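Local atomic coordinates of aminotransferase class I and II (Streptococcus suis 89/1591, PDB entry 3P6K), a protein that probably transfers amino groups between amino acids and oxo acids with the help of pyridoxal phosphate, as in other class I and II aminotransferases. Residues L101-D106 and T154-C159; Q133-N138 and F340-Y345. All coordinates share one frame; numbering follows the deposited sequence.

How the interactions relate
Both contacts involve the seven-stranded mixed sheet of the aminotransferase fold, but different parts of it. Interaction 1 is partly buried and lies where the end of helix 89-101 and the loop after it, which leads to strand 107-112, pack against the start of strand 155-161; half of its touching residues are buried. Interaction 2 is a surface contact that ties the end of the outermost strand, 128-133, to a loop of the separate four-stranded antiparallel sheet. The two do not touch, their centres being 26 Å apart. A lysine salt bridge beside an apolar cluster serves the first; the second relies on an arginine reading neutral oxygens, with a water bridging two of its side chains.

Interaction 1 of 2, residues L101-D106 and T154-C159; sequences LIEPGD and TTKMIC
Lys156 reaches from the start of strand 155-161 into the loop that follows helix 89-101, and there its ammonium meets Asp106 and the end of the helix. This grip is the tightest part of the contact: Lys156 NZ lies 2.6 Å from Asp106 OD2 in a salt bridge and donates a second hydrogen bond of 2.9 Å to Leu101 O, which it meets nearly head-on (C=O...N angle 174°). The lysine sets out with CG anti to the backbone N (chi1 172°) and then bends at each of its three later torsions, a curled path that lays CG and CE close to the carboxylate. Asp106 OD2 has a second donor: Glu103 N binds it at 2.9 Å, from the face of the carboxylate opposite to that used by NZ. The short aspartate thus adds to the backbone bond from Asp106 N to Glu103 O in closing the type II turn Glu103-Asp106, in which Gly105 takes a positive phi.

Beside this grip lies the buried, apolar side. Selenomethionine Met157 comes in at about a right angle to both Leu101 and Ile102, its CE 3.7 Å from Leu101 CD1 and its SE 4.0 Å from Ile102 CD1. Its long unbranched chain reaches from the strand to the helix end, where Val97 and Leu98 also touch it. The turn is looser: Pro104 and Gly105 are exposed, and Glu103 is partly exposed and also packs on Leu4 of the second subunit. A carboxylate and a helix-end carbonyl gripping one ammonium would probably stabilise its positive charge and keep Lys156 protonated.

Interaction 2 of 2, residues Q133-N138 and F340-Y345; sequences QIEEEN and FERDGY
The guanidinium of Arg342 meets its neighbours at the edge: Gln133 OE1 and Ile134 O both lie near its plane, whereas Glu135 OE2 stands obliquely to it. At the Tyr345 ring, too, the edge is used, the Glu136 carboxylate standing upright against it with the planes 89° apart; the Phe310 ring meets that of Tyr345 with planes nearly parallel, and Trp140 meets it edge-to-face. The contact joins the seven-stranded mixed sheet of the aminotransferase fold to the four-stranded antiparallel one, linking the end of strand 128-133 to the type II turn Arg342-Tyr345 that leads into strand 345-349.

Arg342 NH2 donates two nearly straight bonds, 3.0 Å to Gln133 OE1 and 2.7 Å to Ile134 O, while Arg342 NH1 turns back to Glu341 O at 3.2 Å. Arginine suits this place because one flat group can serve several carbonyls; the Gln133 amide, tilted by only 20°, lies nearly coplanar with it. Arg342 NE is buried without a partner, and Glu135 OE2, 4.2 Å from it, offers charge alone. Glu136, extended with CG anti to its backbone N (chi1 -164°), reaches the ring, its OE2 3.4 Å from Tyr345 CE2. A water bridges two side chains, accepting from Arg342 NH1 and donating to Gln133 OE1, at 2.7 Å each.

Interaction 1 of 2, residues L101-D106 and T154-C159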
ATOM      1  N   LEU B 101     -12.517  -2.304  -9.828  1.00 43.49           N
ATOM      2  CA  LEU B 101     -13.383  -2.190 -11.001  1.00 44.31           C
ATOM      3  C   LEU B 101     -13.133  -3.091 -12.205  1.00 45.40           C
ATOM      4  O   LEU B 101     -14.066  -3.300 -12.984  1.00 45.57           O
ATOM      5  CB  LEU B 101     -13.395  -0.722 -11.452  1.00 43.38           C
ATOM      6  CG  LEU B 101     -13.805   0.260 -10.324  1.00 43.04           C
ATOM      7  CD1 LEU B 101     -13.737   1.706 -10.804  1.00 43.21           C
ATOM      8  CD2 LEU B 101     -15.195  -0.052  -9.748  1.00 43.00           C
ATOM      9  N   ILE B 102     -11.916  -3.608 -12.376  1.00 45.09           N
ATOM     10  CA  ILE B 102     -11.603  -4.404 -13.559  1.00 46.72           C
ATOM     11  C   ILE B 102     -11.941  -5.875 -13.285  1.00 48.87           C
ATOM     12  O   ILE B 102     -11.488  -6.424 -12.297  1.00 49.46           O
ATOM     13  CB  ILE B 102     -10.115  -4.260 -14.007  1.00 45.95           C
ATOM     14  CG1 ILE B 102      -9.732  -2.794 -14.271  1.00 45.54           C
ATOM     15  CG2 ILE B 102      -9.849  -5.051 -15.273  1.00 47.65           C
ATOM     16  CD1 ILE B 102     -10.560  -2.106 -15.341  1.00 47.98           C
ATOM     17  N   GLU B 103     -12.743  -6.470 -14.171  1.00 50.41           N
ATOM     18  CA  GLU B 103     -13.148  -7.882 -14.136  1.00 52.36           C
ATOM     19  C   GLU B 103     -12.519  -8.581 -15.359  1.00 52.23           C
ATOM     20  O   GLU B 103     -12.282  -7.911 -16.391  1.00 50.99           O
ATOM     21  CB  GLU B 103     -14.677  -8.016 -14.302  1.00 54.69           C
ATOM     22  CG  GLU B 103     -15.578  -7.254 -13.306  1.00 57.51           C
ATOM     23  CD  GLU B 103     -15.508  -7.790 -11.897  1.00 61.82           C
ATOM     24  OE1 GLU B 103     -15.476  -9.034 -11.729  1.00 68.29           O
ATOM     25  OE2 GLU B 103     -15.498  -6.964 -10.950  1.00 64.97           O
ATOM     26  N   PRO B 104     -12.271  -9.922 -15.278  1.00 52.82           N
ATOM     27  CA  PRO B 104     -11.753 -10.665 -16.459  1.00 53.20           C
ATOM     28  C   PRO B 104     -12.645 -10.443 -17.672  1.00 53.67           C
ATOM     29  O   PRO B 104     -13.875 -10.381 -17.526  1.00 53.82           O
ATOM     30  CB  PRO B 104     -11.813 -12.137 -16.011  1.00 54.62           C
ATOM     31  CG  PRO B 104     -11.684 -12.085 -14.551  1.00 54.08           C
ATOM     32  CD  PRO B 104     -12.402 -10.818 -14.112  1.00 53.02           C
ATOM     33  N   GLY B 105     -12.034 -10.280 -18.841  1.00 53.68           N
ATOM     34  CA  GLY B 105     -12.782 -10.033 -20.083  1.00 54.16           C
ATOM     35  C   GLY B 105     -13.118  -8.566 -20.346  1.00 53.16           C
ATOM     36  O   GLY B 105     -13.535  -8.257 -21.449  1.00 53.48           O
ATOM     37  N   ASP B 106     -12.964  -7.657 -19.370  1.00 51.95           N
ATOM     38  CA  ASP B 106     -13.244  -6.217 -19.603  1.00 51.39           C
ATOM     39  C   ASP B 106     -12.264  -5.600 -20.592  1.00 50.78           C
ATOM     40  O   ASP B 106     -11.072  -5.880 -20.532  1.00 50.73           O
ATOM     41  CB  ASP B 106     -13.158  -5.380 -18.307  1.00 49.93           C
ATOM     42  CG  ASP B 106     -14.349  -5.566 -17.376  1.00 50.20           C
ATOM     43  OD1 ASP B 106     -15.343  -6.186 -17.754  1.00 54.32           O
ATOM     44  OD2 ASP B 106     -14.284  -5.067 -16.228  1.00 51.26           O
ATOM     45  N   THR B 154     -18.625  -2.025 -25.189  1.00 63.25           N
ATOM     46  CA  THR B 154     -18.401  -2.670 -23.906  1.00 62.57           C
ATOM     47  C   THR B 154     -17.144  -2.180 -23.144  1.00 59.73           C
ATOM     48  O   THR B 154     -16.847  -2.742 -22.077  1.00 59.42           O
ATOM     49  CB  THR B 154     -18.294  -4.209 -24.128  1.00 64.06           C
ATOM     50  OG1 THR B 154     -17.156  -4.499 -24.956  1.00 65.87           O
ATOM     51  CG2 THR B 154     -19.564  -4.757 -24.809  1.00 66.18           C
ATOM     52  N   THR B 155     -16.426  -1.153 -23.650  1.00 57.53           N
ATOM     53  CA  THR B 155     -15.189  -0.631 -22.996  1.00 54.60           C
ATOM     54  C   THR B 155     -15.478  -0.179 -21.543  1.00 53.25           C
ATOM     55  O   THR B 155     -16.341   0.654 -21.310  1.00 53.46           O
ATOM     56  CB  THR B 155     -14.529   0.512 -23.810  1.00 53.83           C
ATOM     57  OG1 THR B 155     -14.123   0.018 -25.094  1.00 53.69           O
ATOM     58  CG2 THR B 155     -13.302   1.070 -23.093  1.00 50.29           C
ATOM     59  N   LYS B 156     -14.773  -0.772 -20.584  1.00 51.93           N
ATOM     60  CA  LYS B 156     -15.029  -0.547 -19.166  1.00 51.03           C
ATOM     61  C   LYS B 156     -14.398   0.755 -18.687  1.00 48.62           C
ATOM     62  O   LYS B 156     -15.041   1.499 -17.949  1.00 47.82           O
ATOM     63  CB  LYS B 156     -14.499  -1.731 -18.329  1.00 51.51           C
ATOM     64  CG  LYS B 156     -14.514  -1.579 -16.765  1.00 53.09           C
ATOM     65  CD  LYS B 156     -15.907  -1.408 -16.142  1.00 56.91           C
ATOM     66  CE  LYS B 156     -16.689  -2.716 -16.014  1.00 59.89           C
ATOM     67  NZ  LYS B 156     -16.103  -3.624 -14.981  1.00 60.45           N
HETATM   68  N   MSE B 157     -13.146   0.994 -19.100  1.00 46.83           N
HETATM   69  CA  MSE B 157     -12.352   2.129 -18.613  1.00 44.79           C
HETATM   70  C   MSE B 157     -11.285   2.571 -19.581  1.00 43.27           C
HETATM   71  O   MSE B 157     -10.723   1.740 -20.298  1.00 43.53           O
HETATM   72  CB  MSE B 157     -11.654   1.694 -17.311  1.00 44.16           C
HETATM   73  CG  MSE B 157     -10.810   2.752 -16.556  1.00 43.72           C
HETATM   74 SE   MSE B 157     -10.039   1.895 -14.992  0.75 45.28          SE
HETATM   75  CE  MSE B 157     -11.643   1.875 -13.891  1.00 46.81           C
ATOM     76  N   ILE B 158     -11.003   3.876 -19.561  1.00 41.16           N
ATOM     77  CA  ILE B 158      -9.907   4.493 -20.294  1.00 40.34           C
ATOM     78  C   ILE B 158      -8.946   4.994 -19.202  1.00 39.29           C
ATOM     79  O   ILE B 158      -9.397   5.689 -18.289  1.00 39.78           O
ATOM     80  CB  ILE B 158     -10.361   5.690 -21.150  1.00 40.05           C
ATOM     81  CG1 ILE B 158     -11.420   5.276 -22.165  1.00 41.11           C
ATOM     82  CG2 ILE B 158      -9.191   6.320 -21.863  1.00 38.27           C
ATOM     83  CD1 ILE B 158     -11.958   6.413 -22.992  1.00 39.63           C
ATOM     84  N   CYS B 159      -7.665   4.637 -19.262  1.00 37.92           N
ATOM     85  CA  CYS B 159      -6.666   5.093 -18.278  1.00 37.04           C
ATOM     86  C   CYS B 159      -5.754   6.159 -18.860  1.00 36.21           C
ATOM     87  O   CYS B 159      -5.113   5.925 -19.896  1.00 36.48           O
ATOM     88  CB  CYS B 159      -5.767   3.946 -17.822  1.00 37.12           C
ATOM     89  SG  CYS B 159      -6.661   2.619 -16.980  1.00 40.14           S
TER

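Interaction 2 of 2, residues Q133-N138 and F340-Y345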
ATOM      1  N   GLN B 133      -1.585   5.252 -28.200  1.00 46.40           N
ATOM      2  CA  GLN B 133      -0.213   5.730 -28.378  1.00 47.51           C
ATOM      3  C   GLN B 133      -0.014   7.235 -28.487  1.00 47.35           C
ATOM      4  O   GLN B 133      -0.797   7.930 -29.104  1.00 46.61           O
ATOM      5  CB  GLN B 133       0.404   5.070 -29.619  1.00 49.48           C
ATOM      6  CG  GLN B 133       0.464   3.519 -29.590  1.00 52.58           C
ATOM      7  CD  GLN B 133       1.693   2.927 -28.959  1.00 53.15           C
ATOM      8  OE1 GLN B 133       2.630   3.621 -28.577  1.00 56.40           O
ATOM      9  NE2 GLN B 133       1.708   1.611 -28.872  1.00 56.18           N
ATOM     10  N   ILE B 134       1.076   7.705 -27.897  1.00 48.22           N
ATOM     11  CA  ILE B 134       1.443   9.107 -27.929  1.00 48.88           C
ATOM     12  C   ILE B 134       2.643   9.283 -28.826  1.00 50.05           C
ATOM     13  O   ILE B 134       3.555   8.438 -28.855  1.00 50.38           O
ATOM     14  CB  ILE B 134       1.740   9.702 -26.534  1.00 47.57           C
ATOM     15  CG1 ILE B 134       2.928   9.034 -25.822  1.00 47.06           C
ATOM     16  CG2 ILE B 134       0.471   9.643 -25.673  1.00 47.41           C
ATOM     17  CD1 ILE B 134       3.253   9.657 -24.454  1.00 46.27           C
ATOM     18  N   GLU B 135       2.675  10.419 -29.507  1.00 51.79           N
ATOM     19  CA  GLU B 135       3.766  10.723 -30.410  1.00 52.92           C
ATOM     20  C   GLU B 135       4.297  12.147 -30.163  1.00 51.35           C
ATOM     21  O   GLU B 135       3.497  13.075 -29.908  1.00 50.44           O
ATOM     22  CB  GLU B 135       3.275  10.508 -31.863  1.00 55.68           C
ATOM     23  CG  GLU B 135       4.149   9.509 -32.668  1.00 59.76           C
ATOM     24  CD  GLU B 135       5.624   9.798 -32.571  1.00 64.78           C
ATOM     25  OE1 GLU B 135       6.110  10.604 -33.400  1.00 69.46           O
ATOM     26  OE2 GLU B 135       6.281   9.210 -31.657  1.00 68.59           O
ATOM     27  N   GLU B 136       5.631  12.292 -30.204  1.00 50.27           N
ATOM     28  CA  GLU B 136       6.310  13.602 -30.043  1.00 50.06           C
ATOM     29  C   GLU B 136       5.758  14.632 -31.067  1.00 49.53           C
ATOM     30  O   GLU B 136       5.606  15.812 -30.748  1.00 48.18           O
ATOM     31  CB  GLU B 136       7.831  13.474 -30.241  1.00 51.49           C
ATOM     32  CG  GLU B 136       8.638  14.686 -29.720  1.00 54.23           C
ATOM     33  CD  GLU B 136      10.093  14.798 -30.255  1.00 59.30           C
ATOM     34  OE1 GLU B 136      10.339  14.525 -31.458  1.00 62.35           O
ATOM     35  OE2 GLU B 136      10.966  15.260 -29.467  1.00 60.42           O
ATOM     36  N   GLU B 137       5.450  14.141 -32.273  1.00 49.01           N
ATOM     37  CA  GLU B 137       4.896  14.936 -33.373  1.00 49.31           C
ATOM     38  C   GLU B 137       3.583  15.616 -33.114  1.00 46.77           C
ATOM     39  O   GLU B 137       3.281  16.577 -33.813  1.00 46.70           O
ATOM     40  CB  GLU B 137       4.825  14.098 -34.679  1.00 50.62           C
ATOM     41  CG  GLU B 137       6.222  13.896 -35.255  1.00 55.60           C
ATOM     42  CD  GLU B 137       6.281  13.120 -36.560  1.00 61.94           C
ATOM     43  OE1 GLU B 137       5.277  13.040 -37.309  1.00 68.09           O
ATOM     44  OE2 GLU B 137       7.374  12.594 -36.854  1.00 68.49           O
ATOM     45  N   ASN B 138       2.798  15.077 -32.169  1.00 44.86           N
ATOM     46  CA  ASN B 138       1.542  15.657 -31.687  1.00 43.21           C
ATOM     47  C   ASN B 138       1.745  16.215 -30.251  1.00 40.55           C
ATOM     48  O   ASN B 138       0.833  16.216 -29.471  1.00 38.16           O
ATOM     49  CB  ASN B 138       0.387  14.609 -31.722  1.00 43.46           C
ATOM     50  CG  ASN B 138      -1.028  15.192 -31.335  1.00 45.49           C
ATOM     51  OD1 ASN B 138      -1.380  16.324 -31.677  1.00 47.66           O
ATOM     52  ND2 ASN B 138      -1.839  14.384 -30.651  1.00 45.43           N
ATOM     53  N   PHE B 340      10.618   3.231 -21.470  1.00 48.08           N
ATOM     54  CA  PHE B 340       9.271   3.714 -21.809  1.00 47.97           C
ATOM     55  C   PHE B 340       8.938   3.355 -23.281  1.00 50.03           C
ATOM     56  O   PHE B 340       8.036   3.943 -23.864  1.00 50.02           O
ATOM     57  CB  PHE B 340       9.220   5.232 -21.672  1.00 47.35           C
ATOM     58  CG  PHE B 340       9.655   5.754 -20.335  1.00 45.17           C
ATOM     59  CD1 PHE B 340       8.760   5.808 -19.274  1.00 45.01           C
ATOM     60  CD2 PHE B 340      10.954   6.248 -20.157  1.00 44.65           C
ATOM     61  CE1 PHE B 340       9.170   6.304 -18.010  1.00 43.41           C
ATOM     62  CE2 PHE B 340      11.370   6.768 -18.938  1.00 44.55           C
ATOM     63  CZ  PHE B 340      10.486   6.769 -17.840  1.00 42.66           C
ATOM     64  N   GLU B 341       9.648   2.378 -23.857  1.00 51.75           N
ATOM     65  CA  GLU B 341       9.546   2.002 -25.264  1.00 53.86           C
ATOM     66  C   GLU B 341       9.727   3.162 -26.257  1.00 53.53           C
ATOM     67  O   GLU B 341       9.126   3.185 -27.324  1.00 53.53           O
ATOM     68  CB  GLU B 341       8.266   1.207 -25.545  1.00 54.91           C
ATOM     69  CG  GLU B 341       8.254  -0.197 -24.907  1.00 59.25           C
ATOM     70  CD  GLU B 341       7.561  -1.252 -25.805  1.00 64.84           C
ATOM     71  OE1 GLU B 341       6.654  -0.908 -26.609  1.00 67.30           O
ATOM     72  OE2 GLU B 341       7.943  -2.441 -25.708  1.00 70.07           O
ATOM     73  N   ARG B 342      10.580   4.115 -25.899  1.00 52.61           N
ATOM     74  CA  ARG B 342      10.864   5.263 -26.762  1.00 52.89           C
ATOM     75  C   ARG B 342      12.352   5.549 -26.662  1.00 51.87           C
ATOM     76  O   ARG B 342      12.765   6.503 -26.010  1.00 50.42           O
ATOM     77  CB  ARG B 342      10.027   6.497 -26.371  1.00 51.88           C
ATOM     78  CG  ARG B 342       8.531   6.427 -26.647  1.00 53.71           C
ATOM     79  CD  ARG B 342       8.211   6.515 -28.154  1.00 56.50           C
ATOM     80  NE  ARG B 342       6.767   6.666 -28.351  1.00 56.73           N
ATOM     81  CZ  ARG B 342       5.868   5.679 -28.277  1.00 57.82           C
ATOM     82  NH1 ARG B 342       6.235   4.408 -27.990  1.00 56.24           N
ATOM     83  NH2 ARG B 342       4.574   5.966 -28.473  1.00 56.61           N
ATOM     84  N   ASP B 343      13.150   4.748 -27.364  1.00 52.59           N
ATOM     85  CA  ASP B 343      14.607   4.934 -27.343  1.00 52.08           C
ATOM     86  C   ASP B 343      14.941   6.227 -28.102  1.00 50.94           C
ATOM     87  O   ASP B 343      14.149   6.710 -28.879  1.00 50.93           O
ATOM     88  CB  ASP B 343      15.337   3.707 -27.881  1.00 54.03           C
ATOM     89  CG  ASP B 343      16.760   3.567 -27.314  1.00 55.32           C
ATOM     90  OD1 ASP B 343      17.378   4.586 -26.910  1.00 54.44           O
ATOM     91  OD2 ASP B 343      17.249   2.421 -27.275  1.00 57.92           O
ATOM     92  N   GLY B 344      16.094   6.809 -27.832  1.00 49.85           N
ATOM     93  CA  GLY B 344      16.436   8.126 -28.372  1.00 49.20           C
ATOM     94  C   GLY B 344      16.057   9.290 -27.488  1.00 47.04           C
ATOM     95  O   GLY B 344      16.442  10.432 -27.801  1.00 46.79           O
ATOM     96  N   TYR B 345      15.338   9.007 -26.382  1.00 45.23           N
ATOM     97  CA  TYR B 345      14.928  10.006 -25.398  1.00 44.01           C
ATOM     98  C   TYR B 345      15.389   9.565 -24.008  1.00 43.30           C
ATOM     99  O   TYR B 345      15.785   8.407 -23.783  1.00 43.01           O
ATOM    100  CB  TYR B 345      13.386  10.150 -25.370  1.00 44.37           C
ATOM    101  CG  TYR B 345      12.743  10.497 -26.695  1.00 43.86           C
ATOM    102  CD1 TYR B 345      12.409   9.511 -27.624  1.00 45.71           C
ATOM    103  CD2 TYR B 345      12.459  11.835 -27.023  1.00 45.13           C
ATOM    104  CE1 TYR B 345      11.798   9.852 -28.869  1.00 49.39           C
ATOM    105  CE2 TYR B 345      11.871  12.182 -28.236  1.00 45.99           C
ATOM    106  CZ  TYR B 345      11.543  11.196 -29.164  1.00 48.74           C
ATOM    107  OH  TYR B 345      10.959  11.577 -30.366  1.00 52.57           O
TER
HETATM  108  O   HOH W   1       4.871   2.116 -28.526  1.00 60.09           O